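Local coordinates for protein Mannose/sialic acid-binding lectin (Polygonatum cyrtonema, PDB 3A0C) that binds mannose as an anti-HIV plant lectin, its chain being the bulb-type lectin domain with a beta-prism II fold, at the interface of chains A and B. Coordinates in Å, arbitrary orientation; residue numbers count along the deposited sequence, not the author numbering. Chains: chain A/B, Mannose/sialic acid-binding lectin.

The interface of chains A and B. Residues chain A 103-107; chain B 42, 94-97.
A:Thr105 sets its methyl CG2 over the middle of the B:Trp42 indole, 3.9 Å from the centroid of the six-membered ring, while its hydroxyl points to the start of strand 95-98 of chain B. A chi1 of 50° puts OG1 between the backbone N and the carbonyl carbon, turned toward B:Val95 N and B:Asn94 OD1, while CG2, anti to the carbonyl carbon, is turned to the B:Trp42 face. The hydroxyl accepts from B:Val95 N, with 3.0 Å between that nitrogen and A:Thr105 OG1, and donates in the carbonyl plane to the side-chain amide oxygen B:Asn94 OD1. A second donor, A:Gly106 N, reaches the same B:Asn94 OD1 at 2.8 Å from above that plane, so two bonds from chain A grip the amide oxygen. The methyl A:Ala104 CB packs against this amide group, equally near ND2 and OD1. Alongside, strand 101-104 of chain A pairs antiparallel with strand 95-98 of chain B, an exchange of C-terminal strands typical of bulb-type lectin dimers. B:Ile97 N donates a hydrogen bond to A:Trp103 O at 2.8 Å, and A:Thr105 N donates to B:Val95 O. Above this pairing the two indoles meet tip to tip, A:Trp103 CH2 standing 3.9 Å from B:Trp42 CZ2, which lies at the edge of the A:Trp103 ring. A:Trp103 CG is anti to its backbone N (chi1 -178°), directing the ring toward B:Trp42. In the second shell, A:Ser107 OG is hydrogen-bonded to A:Thr105 OG1 at 2.6 Å and helps fix the hydroxyl. At the B:Trp42 edge, one water links the indole nitrogen NE1 to A:Thr105 O, 2.9 Å from that carbonyl oxygen.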
loop_
_atom_site.group_PDB
_atom_site.type_symbol
_atom_site.label_atom_id
_atom_site.label_comp_id
_atom_site.label_asym_id
_atom_site.label_seq_id
_atom_site.Cartn_x
_atom_site.Cartn_y
_atom_site.Cartn_z
ATOM N N TRP A 103 -8.478 6.502 6.968
ATOM C CA TRP A 103 -9.248 5.572 7.767
ATOM C C TRP A 103 -8.393 4.358 8.083
ATOM O O TRP A 103 -7.469 4.049 7.344
ATOM C CB TRP A 103 -10.459 5.124 6.954
ATOM C CG TRP A 103 -11.411 4.184 7.644
ATOM C CD1 TRP A 103 -12.486 4.526 8.417
ATOM C CD2 TRP A 103 -11.424 2.752 7.556
ATOM N NE1 TRP A 103 -13.171 3.406 8.804
ATOM C CE2 TRP A 103 -12.544 2.302 8.293
ATOM C CE3 TRP A 103 -10.599 1.804 6.922
ATOM C CZ2 TRP A 103 -12.867 0.951 8.415
ATOM C CZ3 TRP A 103 -10.922 0.452 7.041
ATOM C CH2 TRP A 103 -12.047 0.041 7.781
ATOM N N ALA A 104 -8.725 3.673 9.173
ATOM C CA ALA A 104 -8.017 2.462 9.597
ATOM C C ALA A 104 -8.980 1.586 10.391
ATOM O O ALA A 104 -9.966 2.083 10.946
ATOM C CB ALA A 104 -6.806 2.813 10.455
ATOM N N THR A 105 -8.703 0.284 10.444
ATOM C CA THR A 105 -9.564 -0.633 11.180
ATOM C C THR A 105 -9.265 -0.600 12.683
ATOM O O THR A 105 -10.146 -0.844 13.509
ATOM C CB THR A 105 -9.405 -2.081 10.666
ATOM O OG1 THR A 105 -8.010 -2.420 10.614
ATOM C CG2 THR A 105 -10.018 -2.225 9.286
ATOM N N GLY A 106 -8.026 -0.281 13.034
ATOM C CA GLY A 106 -7.664 -0.254 14.435
ATOM C C GLY A 106 -7.322 -1.660 14.880
ATOM O O GLY A 106 -7.166 -1.931 16.077
ATOM N N SER A 107 -7.224 -2.562 13.905
ATOM C CA SER A 107 -6.872 -3.952 14.172
ATOM C C SER A 107 -5.372 -4.087 14.469
ATOM O O SER A 107 -4.905 -5.163 14.854
ATOM C CB SER A 107 -7.282 -4.854 12.992
ATOM O OG SER A 107 -6.816 -4.380 11.737
ATOM N N TRP B 42 -11.431 -8.752 12.705
ATOM C CA TRP B 42 -12.213 -7.606 12.274
ATOM C C TRP B 42 -13.183 -7.969 11.132
ATOM O O TRP B 42 -12.922 -8.887 10.358
ATOM C CB TRP B 42 -11.284 -6.487 11.808
ATOM C CG TRP B 42 -12.026 -5.224 11.480
ATOM C CD1 TRP B 42 -12.303 -4.201 12.327
ATOM C CD2 TRP B 42 -12.621 -4.880 10.223
ATOM N NE1 TRP B 42 -13.033 -3.239 11.682
ATOM C CE2 TRP B 42 -13.243 -3.630 10.388
ATOM C CE3 TRP B 42 -12.688 -5.510 8.975
ATOM C CZ2 TRP B 42 -13.929 -2.988 9.354
ATOM C CZ3 TRP B 42 -13.377 -4.868 7.935
ATOM C CH2 TRP B 42 -13.987 -3.619 8.137
ATOM N N ASN B 94 -2.967 -3.642 11.001
ATOM C CA ASN B 94 -3.961 -2.576 10.844
ATOM C C ASN B 94 -4.258 -2.396 9.353
ATOM O O ASN B 94 -3.357 -2.455 8.531
ATOM C CB ASN B 94 -3.423 -1.276 11.446
ATOM C CG ASN B 94 -4.504 -0.227 11.649
ATOM O OD1 ASN B 94 -5.701 -0.495 11.481
ATOM N ND2 ASN B 94 -4.086 0.980 12.019
ATOM N N VAL B 95 -5.518 -2.212 8.994
ATOM C CA VAL B 95 -5.881 -2.017 7.590
ATOM C C VAL B 95 -6.186 -0.534 7.414
ATOM O O VAL B 95 -7.127 -0.015 7.991
ATOM C CB VAL B 95 -7.112 -2.848 7.211
ATOM C CG1 VAL B 95 -7.586 -2.469 5.820
ATOM C CG2 VAL B 95 -6.775 -4.312 7.277
ATOM N N VAL B 96 -5.387 0.141 6.601
ATOM C CA VAL B 96 -5.517 1.578 6.411
ATOM C C VAL B 96 -5.757 2.064 4.989
ATOM O O VAL B 96 -5.284 1.457 4.026
ATOM C CB VAL B 96 -4.221 2.289 6.906
ATOM C CG1 VAL B 96 -4.445 3.794 6.978
ATOM C CG2 VAL B 96 -3.774 1.709 8.241
ATOM N N ILE B 97 -6.488 3.174 4.879
ATOM C CA ILE B 97 -6.727 3.833 3.595
ATOM C C ILE B 97 -5.871 5.123 3.627
ATOM O O ILE B 97 -5.989 5.924 4.571
ATOM C CB ILE B 97 -8.216 4.234 3.398
ATOM C CG1 ILE B 97 -9.083 2.984 3.266
ATOM C CG2 ILE B 97 -8.369 5.085 2.155
ATOM C CD1 ILE B 97 -10.548 3.283 2.978
HETATM O O HOH W 1 -13.054 -0.805 13.712
#